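Local coordinates for protein tyrosinase (Aspergillus oryzae, PDB 6JU8) that probably oxidises L-tyrosine and L-dopa to L-dopaquinone with molecular oxygen at its dinuclear copper centre, at residues Asn99-Pro104 with Glu300-Arg305; Gly392-Asp397 with Arg425-Lys430; Lys24-Trp29 with Arg169-Val174; Tyr149-Arg154 with Ile379-Ala384. The protein carries 1 engineered substitution. All coordinates share one frame; numbering follows the deposited sequence.

In the fold
This chain, a piece of a longer protein, carries the common central domain of tyrosinase and its two copper ions. Helix 371-389 supplies one side of interaction 4, and residues of interactions 1 and 3 pack on it. Interactions 1 and 4, centres about 16 Å apart, touch near the copper ligands, and interaction 2 touches interaction 1, centres about 12 Å apart. Interaction 3 touches interaction 4 (centres about 12 Å apart) but lies across the chain's centre from interaction 1 (about 27 Å between centres). Interactions 1, 3 and 4 interlock along the sequence and 2 follows, so distant parts are joined, 1 and 4 next to the copper ligands, 2 and 3 farther out.

Interaction 1: residues Asn99-Pro104 with Glu300-Arg305; sequences NNYTFP and EFSSTR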
# COMPACT_ATOMS: atom_id res chain seq x y z
N ASN A 99 27.23 5.96 -14.12
CA ASN A 99 28.66 6.03 -13.78
C ASN A 99 29.47 6.47 -14.99
O ASN A 99 30.58 6.00 -15.23
CB ASN A 99 29.21 4.70 -13.24
CG ASN A 99 30.52 4.88 -12.52
OD1 ASN A 99 30.70 5.80 -11.71
ND2 ASN A 99 31.51 4.02 -12.80
N ASN A 100 28.92 7.41 -15.77
CA ASN A 100 29.72 8.15 -16.75
C ASN A 100 29.18 9.56 -16.87
O ASN A 100 28.04 9.83 -16.48
CB ASN A 100 29.71 7.44 -18.10
CG ASN A 100 30.92 7.76 -18.96
OD1 ASN A 100 31.81 8.53 -18.57
ND2 ASN A 100 30.94 7.16 -20.15
N TYR A 101 29.97 10.44 -17.47
CA TYR A 101 29.65 11.87 -17.52
C TYR A 101 28.48 12.21 -18.43
O TYR A 101 27.96 13.32 -18.38
CB TYR A 101 30.91 12.65 -17.94
CG TYR A 101 32.09 12.22 -17.10
CD1 TYR A 101 32.11 12.54 -15.74
CD2 TYR A 101 33.14 11.48 -17.64
CE1 TYR A 101 33.18 12.15 -14.95
CE2 TYR A 101 34.20 11.09 -16.85
CZ TYR A 101 34.21 11.42 -15.51
OH TYR A 101 35.24 11.06 -14.67
N THR A 102 28.07 11.26 -19.27
CA THR A 102 26.85 11.40 -20.07
C THR A 102 25.61 10.96 -19.30
O THR A 102 24.52 10.95 -19.87
CB THR A 102 27.03 10.60 -21.38
OG1 THR A 102 27.54 9.31 -21.01
CG2 THR A 102 28.00 11.26 -22.35
N PHE A 103 25.73 10.61 -18.03
CA PHE A 103 24.53 10.28 -17.25
C PHE A 103 23.47 11.36 -17.38
O PHE A 103 22.30 11.05 -17.67
CB PHE A 103 24.94 10.02 -15.79
CG PHE A 103 23.80 10.15 -14.80
CD1 PHE A 103 22.88 9.11 -14.67
CD2 PHE A 103 23.64 11.31 -14.05
CE1 PHE A 103 21.80 9.21 -13.81
CE2 PHE A 103 22.54 11.43 -13.20
CZ PHE A 103 21.61 10.39 -13.11
N PRO A 104 23.74 12.65 -17.20
CA PRO A 104 22.62 13.62 -17.30
C PRO A 104 22.09 13.76 -18.70
O PRO A 104 20.89 14.03 -18.88
CB PRO A 104 23.27 14.94 -16.84
CG PRO A 104 24.45 14.50 -16.01
CD PRO A 104 25.00 13.28 -16.73
N GLU A 300 32.85 16.56 -12.33
CA GLU A 300 32.61 16.40 -10.90
C GLU A 300 31.13 16.50 -10.57
O GLU A 300 30.66 15.85 -9.63
CB GLU A 300 33.33 17.48 -10.09
CG GLU A 300 34.82 17.56 -10.24
CD GLU A 300 35.33 18.78 -9.48
OE1 GLU A 300 36.02 18.56 -8.47
OE2 GLU A 300 35.08 19.93 -9.89
N PHE A 301 30.41 17.38 -11.28
CA PHE A 301 28.98 17.58 -11.04
C PHE A 301 28.19 16.36 -11.50
O PHE A 301 27.25 15.92 -10.83
CB PHE A 301 28.51 18.82 -11.82
CG PHE A 301 27.02 18.91 -11.95
CD1 PHE A 301 26.24 19.36 -10.88
CD2 PHE A 301 26.39 18.53 -13.13
CE1 PHE A 301 24.86 19.39 -10.95
CE2 PHE A 301 25.01 18.60 -13.21
CZ PHE A 301 24.25 19.02 -12.14
N SER A 302 28.53 15.84 -12.67
CA SER A 302 27.64 14.98 -13.43
C SER A 302 27.62 13.52 -13.00
O SER A 302 26.63 12.83 -13.30
CB SER A 302 28.01 15.00 -14.94
OG SER A 302 29.33 14.52 -15.14
N SER A 303 28.70 13.00 -12.40
CA SER A 303 28.80 11.54 -12.32
C SER A 303 29.60 11.06 -11.13
O SER A 303 30.58 11.69 -10.72
CB SER A 303 29.45 10.99 -13.61
OG SER A 303 29.52 9.58 -13.63
N THR A 304 29.24 9.85 -10.69
CA THR A 304 30.06 9.10 -9.74
C THR A 304 31.40 8.70 -10.33
O THR A 304 32.32 8.32 -9.59
CB THR A 304 29.30 7.83 -9.27
OG1 THR A 304 28.82 7.12 -10.41
CG2 THR A 304 28.09 8.22 -8.42
N ARG A 305 31.61 8.79 -11.65
CA ARG A 305 32.88 8.33 -12.21
C ARG A 305 34.04 9.24 -11.84
O ARG A 305 35.21 8.80 -11.87
CB ARG A 305 32.77 8.22 -13.74
CG ARG A 305 34.06 7.66 -14.35
CD ARG A 305 33.99 7.48 -15.85
NE ARG A 305 33.07 6.43 -16.26
CZ ARG A 305 33.17 5.76 -17.40
NH1 ARG A 305 32.26 4.82 -17.67
NH2 ARG A 305 34.17 6.00 -18.26
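R305 and N99 meet where the arginine side chain reaches a backbone carbonyl. NE of R305 donates to O of N99 at 2.7 Å, the oxygen lying at the edge of the guanidinium and in its plane, and NH1 of R305 adds a weak bond to the same oxygen at 3.2 Å. A bend at chi3 (-68°) sets NE on this course. The amide of N100 is stacked on one guanidinium face, the planes 7° apart and its OD1 over the centre; no guanidinium N-H points at OD1, so the attraction is probably electrostatic and dispersive. The alkyl part of R305 crosses Y101, CG of R305 coming to 3.6 Å from OH of Y101; nearer the backbone, OG of S302 lies at the ring edge, in its plane, 3.5 Å from CD1 of Y101, and is hydrogen-bonded to W298. N99 has left-handed backbone angles, which asparagine tolerates well, and its OD1 accepts from OG1 of T304 at 2.6 Å. OG of S303 takes the N-H of R305 in an ST turn (3.0 Å) and is also bonded to E329. F103 packs against the copper ligands H107 and H332. Across these segments the positive charge of R305 faces neutral carbonyl and amide oxygens, not a carboxylate, so their dipoles probably help to stabilise the cation.

Interaction 2: residues Gly392-Asp397 with Arg425-Lys430; sequences GSWFND and RSDDVK
W394 and D427 supply the polar link between 392-397 and 425-430: NE1 of W394 donates to OD1 of D427 at 2.9 Å, with an N-H...O angle of 144°. The oxygen sits in the indole plane and is approached nearly along its C-O axis, while OD2 of D427 is salt-bridged to K404, so one short carboxylate serves two partners. Contacts over the ring faces form a second group. On one face lies the alkyl chain of K430, its CG 3.7 Å above the indole plane of W394 and over the centre; K430 is modelled in two conformers, and the very close approach of its CE to CD1 of W394 is doubtful. The opposite face holds F395, whose CD1 is 3.5 Å above the plane of W394, offset toward the rim. At the indole edge CZ2 of W394 is 3.4 Å from O of S426. CZ of F395 is 3.6 Å from OG of S426, a hydroxyl bonded to T105; small serine fits beside both rings. The result is an indole with a lysine chain over one face and a phenyl edge against the other, part of an aromatic cluster with W298 that joins the 3-10 turn 426-428 to helix 103-129 of the tyrosinase core.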
# COMPACT_ATOMS: atom_id res chain seq x y z
N GLY A 392 29.51 27.34 -19.42
CA GLY A 392 30.82 26.97 -19.91
C GLY A 392 31.37 25.67 -19.33
O GLY A 392 32.32 25.13 -19.90
N SER A 393 30.75 25.18 -18.26
CA SER A 393 31.17 23.91 -17.67
C SER A 393 30.42 22.76 -18.33
O SER A 393 29.29 22.47 -17.95
CB SER A 393 30.93 23.90 -16.16
OG SER A 393 31.71 24.90 -15.51
N TRP A 394 31.01 22.14 -19.34
CA TRP A 394 30.28 21.21 -20.19
C TRP A 394 31.27 20.30 -20.92
O TRP A 394 31.88 20.69 -21.93
CB TRP A 394 29.45 21.95 -21.23
CG TRP A 394 28.58 21.08 -22.09
CD1 TRP A 394 28.82 20.66 -23.37
CD2 TRP A 394 27.31 20.51 -21.72
NE1 TRP A 394 27.79 19.88 -23.82
CE2 TRP A 394 26.85 19.77 -22.83
CE3 TRP A 394 26.52 20.55 -20.56
CZ2 TRP A 394 25.62 19.08 -22.82
CZ3 TRP A 394 25.31 19.89 -20.53
CH2 TRP A 394 24.90 19.16 -21.66
N PHE A 395 31.48 19.11 -20.39
CA PHE A 395 32.30 18.10 -21.03
C PHE A 395 33.68 18.63 -21.42
O PHE A 395 34.24 18.16 -22.42
CB PHE A 395 31.60 17.48 -22.25
CG PHE A 395 30.37 16.68 -21.88
CD1 PHE A 395 29.10 17.26 -21.78
CD2 PHE A 395 30.47 15.32 -21.59
CE1 PHE A 395 27.98 16.55 -21.42
CE2 PHE A 395 29.35 14.59 -21.24
CZ PHE A 395 28.09 15.19 -21.14
N ASN A 396 34.27 19.52 -20.62
CA ASN A 396 35.50 20.18 -21.05
C ASN A 396 36.57 20.11 -19.97
O ASN A 396 37.66 20.65 -20.18
CB ASN A 396 35.24 21.62 -21.50
CG ASN A 396 34.67 22.49 -20.41
OD1 ASN A 396 33.93 22.02 -19.54
ND2 ASN A 396 35.00 23.78 -20.41
N ASP A 397 36.35 19.40 -18.86
CA ASP A 397 37.49 19.08 -17.99
C ASP A 397 38.21 17.86 -18.54
O ASP A 397 37.75 17.19 -19.47
CB ASP A 397 37.00 18.81 -16.56
CG ASP A 397 35.99 17.67 -16.57
OD1 ASP A 397 34.78 17.93 -16.79
OD2 ASP A 397 36.43 16.50 -16.43
N ARG A 425 23.65 13.14 -29.54
CA ARG A 425 24.91 13.39 -28.84
C ARG A 425 24.65 14.44 -27.77
O ARG A 425 23.70 15.22 -27.90
CB ARG A 425 26.01 13.85 -29.81
CG ARG A 425 26.32 12.73 -30.81
CD ARG A 425 27.80 12.41 -30.88
NE ARG A 425 28.00 11.25 -31.75
CZ ARG A 425 28.87 11.26 -32.75
NH1 ARG A 425 29.59 12.37 -32.94
NH2 ARG A 425 29.04 10.20 -33.52
N SER A 426 25.50 14.50 -26.76
CA SER A 426 25.27 15.38 -25.63
C SER A 426 25.16 16.83 -26.07
O SER A 426 24.29 17.56 -25.56
CB SER A 426 26.43 15.22 -24.62
OG SER A 426 26.33 13.93 -24.01
N ASP A 427 25.99 17.29 -27.03
CA ASP A 427 25.89 18.70 -27.42
C ASP A 427 24.53 19.03 -28.01
O ASP A 427 24.10 20.19 -27.96
CB ASP A 427 26.98 19.02 -28.44
CG ASP A 427 28.33 19.28 -27.82
OD1 ASP A 427 28.41 19.57 -26.62
OD2 ASP A 427 29.34 19.24 -28.53
N ASP A 428 23.81 18.06 -28.56
CA ASP A 428 22.47 18.28 -29.13
C ASP A 428 21.47 18.76 -28.08
O ASP A 428 20.53 19.47 -28.43
CB ASP A 428 21.90 17.03 -29.78
CG ASP A 428 22.73 16.53 -30.94
OD1 ASP A 428 23.36 17.35 -31.64
OD2 ASP A 428 22.78 15.30 -31.16
N VAL A 429 21.72 18.39 -26.82
CA VAL A 429 20.76 18.74 -25.77
C VAL A 429 21.36 19.64 -24.71
O VAL A 429 20.80 19.77 -23.61
CB VAL A 429 20.12 17.48 -25.14
CG1 VAL A 429 19.40 16.70 -26.23
CG2 VAL A 429 21.18 16.63 -24.42
N LYS A 430 22.49 20.28 -24.99
CA LYS A 430 23.06 21.25 -24.04
C LYS A 430 22.05 22.32 -23.69
O LYS A 430 21.87 22.72 -22.53
CB LYS A 430 24.33 21.86 -24.66
CG LYS A 430 25.02 22.90 -23.78
CD LYS A 430 25.99 23.74 -24.59
CE LYS A 430 27.28 22.99 -24.86
NZ LYS A 430 28.27 23.83 -25.61

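Interaction 3: residues Lys24-Trp29 with Arg169-Val174; sequences KDIDDW and RLPILV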
# COMPACT_ATOMS: atom_id res chain seq x y z
N LYS A 24 6.17 21.66 -14.83
CA LYS A 24 5.78 22.16 -13.52
C LYS A 24 6.05 21.16 -12.41
O LYS A 24 6.16 19.95 -12.64
CB LYS A 24 4.27 22.48 -13.55
CG LYS A 24 3.95 23.60 -14.52
CD LYS A 24 2.44 23.86 -14.58
CE LYS A 24 2.14 25.19 -15.23
NZ LYS A 24 0.67 25.41 -15.30
N ASP A 25 6.14 21.66 -11.17
CA ASP A 25 6.22 20.80 -9.99
C ASP A 25 4.93 20.00 -9.91
O ASP A 25 3.83 20.55 -9.97
CB ASP A 25 6.42 21.69 -8.77
CG ASP A 25 6.44 20.98 -7.44
OD1 ASP A 25 5.58 20.12 -7.17
OD2 ASP A 25 7.33 21.33 -6.63
N ILE A 26 5.05 18.68 -9.85
CA ILE A 26 3.84 17.87 -9.97
C ILE A 26 2.86 18.09 -8.84
O ILE A 26 1.66 17.88 -9.05
CB ILE A 26 4.22 16.38 -10.09
CG1 ILE A 26 2.99 15.59 -10.56
CG2 ILE A 26 4.82 15.86 -8.79
CD1 ILE A 26 3.22 14.16 -10.93
N ASP A 27 3.31 18.48 -7.64
CA ASP A 27 2.34 18.78 -6.57
C ASP A 27 1.66 20.10 -6.88
O ASP A 27 0.43 20.22 -6.73
CB ASP A 27 3.02 18.79 -5.22
CG ASP A 27 3.14 17.43 -4.58
OD1 ASP A 27 2.70 16.40 -5.14
OD2 ASP A 27 3.71 17.39 -3.47
N ASP A 28 2.42 21.12 -7.31
CA ASP A 28 1.80 22.38 -7.69
C ASP A 28 0.77 22.14 -8.79
O ASP A 28 -0.34 22.68 -8.78
CB ASP A 28 2.82 23.42 -8.18
CG ASP A 28 3.77 23.93 -7.13
OD1 ASP A 28 3.54 23.68 -5.93
OD2 ASP A 28 4.79 24.56 -7.54
N TRP A 29 1.18 21.36 -9.78
CA TRP A 29 0.32 21.10 -10.93
C TRP A 29 -0.94 20.35 -10.52
O TRP A 29 -2.04 20.72 -10.96
CB TRP A 29 1.12 20.29 -11.94
CG TRP A 29 0.40 19.84 -13.16
CD1 TRP A 29 0.11 20.54 -14.29
CD2 TRP A 29 -0.10 18.51 -13.37
NE1 TRP A 29 -0.56 19.74 -15.19
CE2 TRP A 29 -0.71 18.48 -14.65
CE3 TRP A 29 -0.11 17.36 -12.58
CZ2 TRP A 29 -1.31 17.33 -15.15
CZ3 TRP A 29 -0.70 16.21 -13.06
CH2 TRP A 29 -1.29 16.22 -14.35
N ARG A 169 8.22 14.62 0.56
CA ARG A 169 7.20 13.60 0.34
C ARG A 169 7.21 13.14 -1.11
O ARG A 169 7.46 13.94 -2.02
CB ARG A 169 5.79 14.13 0.60
CG ARG A 169 5.53 14.57 2.05
CD ARG A 169 4.06 14.97 2.16
NE ARG A 169 3.79 15.67 3.42
CZ ARG A 169 2.65 16.33 3.62
NH1 ARG A 169 1.74 16.37 2.64
NH2 ARG A 169 2.45 16.94 4.78
N LEU A 170 6.85 11.87 -1.32
CA LEU A 170 6.44 11.50 -2.69
C LEU A 170 5.29 12.38 -3.19
O LEU A 170 4.49 12.89 -2.42
CB LEU A 170 5.95 10.05 -2.74
CG LEU A 170 6.93 8.96 -2.35
CD1 LEU A 170 6.40 7.56 -2.67
CD2 LEU A 170 8.30 9.14 -2.96
N PRO A 171 5.16 12.56 -4.50
CA PRO A 171 4.04 13.37 -5.03
C PRO A 171 2.69 12.89 -4.52
O PRO A 171 2.41 11.68 -4.44
CB PRO A 171 4.10 13.10 -6.54
CG PRO A 171 5.54 12.79 -6.79
CD PRO A 171 6.00 11.99 -5.57
N ILE A 172 1.82 13.87 -4.27
CA ILE A 172 0.42 13.55 -3.95
C ILE A 172 -0.12 12.49 -4.89
O ILE A 172 -0.67 11.45 -4.49
CB ILE A 172 -0.46 14.81 -4.00
CG1 ILE A 172 -0.03 15.90 -3.00
CG2 ILE A 172 -1.91 14.45 -3.79
CD1 ILE A 172 -0.55 17.28 -3.33
N LEU A 173 0.01 12.79 -6.19
CA LEU A 173 -0.71 11.97 -7.17
C LEU A 173 -0.12 10.57 -7.21
O LEU A 173 -0.82 9.60 -7.49
CB LEU A 173 -0.65 12.70 -8.53
CG LEU A 173 -1.36 12.04 -9.69
CD1 LEU A 173 -2.84 11.83 -9.39
CD2 LEU A 173 -1.21 12.89 -10.95
N VAL A 174 1.18 10.43 -6.93
CA VAL A 174 1.79 9.09 -6.95
C VAL A 174 1.22 8.19 -5.87
O VAL A 174 1.24 6.96 -5.99
CB VAL A 174 3.32 9.27 -6.86
CG1 VAL A 174 4.04 8.08 -6.30
CG2 VAL A 174 3.91 9.64 -8.22
O HOH W 1 1.21 15.38 -7.15
O HOH W 2 3.40 15.36 -1.62
O HOH W 3 6.51 16.94 -3.51
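D27, in the first turn of helix 26-34, meets P171 and I172 in the loop leading to strand 178-182, a contact at the N-terminal end of that helix. D25 is the N-cap, its OD1 accepting from N of D27 at 2.8 Å. D27 itself turns to the other segment: OD1 of D27 accepts the backbone N-H of I172 at 2.8 Å (156° at the hydrogen) on its syn side, not far out of the carboxylate plane. A water donates to the same OD1 of D27 at 2.7 Å and accepts from N of L173 at 3.0 Å, so one oxygen answers two successive amides, I172 directly and L173 through the water. The other oxygen is served by a second water, which donates to OD2 of D27 at 2.8 Å and to O of L170 at 2.8 Å. Hydrocarbon flanks these bonds. CG2 of I26 packs on CB of P171 at 3.6 Å, the beta-branch methyl of isoleucine resting against the proline ring, and CD2 of L173 reaches the edge of the indole at CZ3 of W29, 4.0 Å away; NE1 of W29 bonds to Q42. Beyond the contact, R169 hydrogen-bonds to N245 of the second subunit and makes a cation-pi contact with Y246 of that subunit, and I172 packs on its V250. Buried as it is, the carboxylate of D27 receives a peptide N-H and water donors near a helix N-terminus, which probably favours its ionised form; the direct bond and the water bridges hold the loop to the helix.

Interaction 4: residues Tyr149-Arg154 with Ile379-Ala384; sequences YWDFAR and IDRLTA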
# COMPACT_ATOMS: atom_id res chain seq x y z
N TYR A 149 7.69 17.54 -12.88
CA TYR A 149 8.82 17.02 -12.12
C TYR A 149 8.42 16.80 -10.67
O TYR A 149 7.60 17.55 -10.11
CB TYR A 149 10.08 17.90 -12.25
CG TYR A 149 9.95 19.27 -11.63
CD1 TYR A 149 10.29 19.48 -10.29
CD2 TYR A 149 9.50 20.35 -12.38
CE1 TYR A 149 10.19 20.73 -9.71
CE2 TYR A 149 9.38 21.61 -11.81
CZ TYR A 149 9.72 21.80 -10.48
OH TYR A 149 9.59 23.05 -9.92
N TRP A 150 9.05 15.79 -10.05
CA TRP A 150 8.92 15.62 -8.60
C TRP A 150 10.07 16.30 -7.88
O TRP A 150 11.23 15.90 -8.01
CB TRP A 150 8.91 14.13 -8.26
CG TRP A 150 9.01 13.87 -6.78
CD1 TRP A 150 8.36 14.51 -5.78
CD2 TRP A 150 9.85 12.86 -6.18
NE1 TRP A 150 8.74 13.97 -4.57
CE2 TRP A 150 9.65 12.97 -4.78
CE3 TRP A 150 10.75 11.91 -6.67
CZ2 TRP A 150 10.31 12.15 -3.87
CZ3 TRP A 150 11.41 11.10 -5.77
CH2 TRP A 150 11.19 11.23 -4.38
N ASP A 151 9.74 17.36 -7.16
CA ASP A 151 10.77 18.07 -6.40
C ASP A 151 11.03 17.35 -5.09
O ASP A 151 10.44 17.62 -4.04
CB ASP A 151 10.39 19.54 -6.16
CG ASP A 151 11.64 20.33 -5.78
OD1 ASP A 151 12.62 19.73 -5.30
OD2 ASP A 151 11.63 21.56 -6.02
N PHE A 152 11.94 16.37 -5.16
CA PHE A 152 12.25 15.53 -4.00
C PHE A 152 12.94 16.32 -2.89
O PHE A 152 13.06 15.81 -1.76
CB PHE A 152 13.05 14.28 -4.40
CG PHE A 152 14.33 14.55 -5.15
CD1 PHE A 152 15.41 15.19 -4.53
CD2 PHE A 152 14.47 14.19 -6.49
CE1 PHE A 152 16.58 15.43 -5.25
CE2 PHE A 152 15.64 14.39 -7.21
CZ PHE A 152 16.70 15.03 -6.57
N ALA A 153 13.41 17.54 -3.17
CA ALA A 153 14.15 18.34 -2.20
C ALA A 153 13.33 19.49 -1.64
O ALA A 153 13.85 20.23 -0.80
CB ALA A 153 15.43 18.84 -2.85
N ARG A 154 12.09 19.65 -2.04
CA ARG A 154 11.23 20.74 -1.59
C ARG A 154 10.25 20.21 -0.55
O ARG A 154 9.62 19.18 -0.77
CB ARG A 154 10.44 21.31 -2.78
CG ARG A 154 9.59 22.53 -2.42
CD ARG A 154 8.89 23.03 -3.68
NE ARG A 154 8.11 24.22 -3.39
CZ ARG A 154 7.12 24.67 -4.16
NH1 ARG A 154 6.77 24.03 -5.25
NH2 ARG A 154 6.47 25.76 -3.80
N ILE A 379 15.83 15.47 -11.99
CA ILE A 379 17.28 15.40 -12.24
C ILE A 379 17.63 16.25 -13.45
O ILE A 379 18.67 16.93 -13.46
CB ILE A 379 17.73 13.95 -12.36
CG1 ILE A 379 17.47 13.18 -11.05
CG2 ILE A 379 19.17 13.83 -12.83
CD1 ILE A 379 18.18 13.78 -9.84
N ASP A 380 16.77 16.25 -14.46
CA ASP A 380 16.97 17.11 -15.63
C ASP A 380 16.93 18.59 -15.26
O ASP A 380 17.74 19.40 -15.73
CB ASP A 380 15.91 16.80 -16.70
CG ASP A 380 16.34 17.47 -18.00
OD1 ASP A 380 17.36 17.01 -18.55
OD2 ASP A 380 15.69 18.45 -18.44
N ARG A 381 15.97 18.95 -14.41
CA ARG A 381 15.83 20.32 -13.90
C ARG A 381 17.06 20.76 -13.10
O ARG A 381 17.56 21.87 -13.27
CB ARG A 381 14.54 20.37 -13.06
CG ARG A 381 14.33 21.74 -12.37
CD ARG A 381 12.93 21.74 -11.73
NE ARG A 381 12.76 22.86 -10.81
CZ ARG A 381 13.17 22.83 -9.54
NH1 ARG A 381 13.78 21.76 -9.04
NH2 ARG A 381 12.99 23.89 -8.76
N LEU A 382 17.54 19.88 -12.22
CA LEU A 382 18.74 20.20 -11.45
C LEU A 382 19.94 20.40 -12.38
O LEU A 382 20.75 21.30 -12.17
CB LEU A 382 19.05 19.08 -10.45
CG LEU A 382 18.05 18.96 -9.29
CD1 LEU A 382 18.40 17.74 -8.45
CD2 LEU A 382 18.02 20.23 -8.45
N THR A 383 20.02 19.59 -13.43
CA THR A 383 21.07 19.78 -14.44
C THR A 383 20.91 21.15 -15.08
O THR A 383 21.92 21.88 -15.26
CB THR A 383 21.04 18.67 -15.48
OG1 THR A 383 21.25 17.41 -14.82
CG2 THR A 383 22.20 18.84 -16.46
N ALA A 384 19.70 21.52 -15.50
CA ALA A 384 19.48 22.81 -16.15
C ALA A 384 19.80 23.95 -15.21
O ALA A 384 20.39 24.96 -15.60
CB ALA A 384 18.01 22.88 -16.61
O HOH W 4 15.05 19.85 -6.41
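R381 lies across the ring of Y149 in the tight part of this contact. CD of R381 stands 3.4 Å from the centroid of the Y149 ring, only 10° off its normal, a CH-pi contact, and NE of R381 comes to 3.2 Å from CZ of Y149. Ring and guanidinium are nearly parallel. CG of R381 is anti to the backbone N (chi1 176°), and the chain then runs extended to NE, long enough to carry the guanidinium from the helix to the tyrosine ring. Beside it F152 packs hydrocarbon on hydrocarbon: CD1 of I379 meets the ring edge at CE2 of F152 (3.7 Å), and CD1 of L382 approaches CZ of F152 at 3.7 Å. The polar side is looser. OD2 of D151 and NH1 of R381 make a long salt bridge at 3.7 Å, with the oxygen well out of the guanidinium plane. A water donates to OD1 of D151 at 2.7 Å and receives a weak bond from NH1 of R381; the hydroxyl of Y456 is hydrogen-bonded to both OD2 of D151 and NH2 of R381. In the fold, loop 149-154 packs against helix 371-389, with F152 also against helix 283-292, and W150 and I379 both reaching helix 328-340 of the copper site.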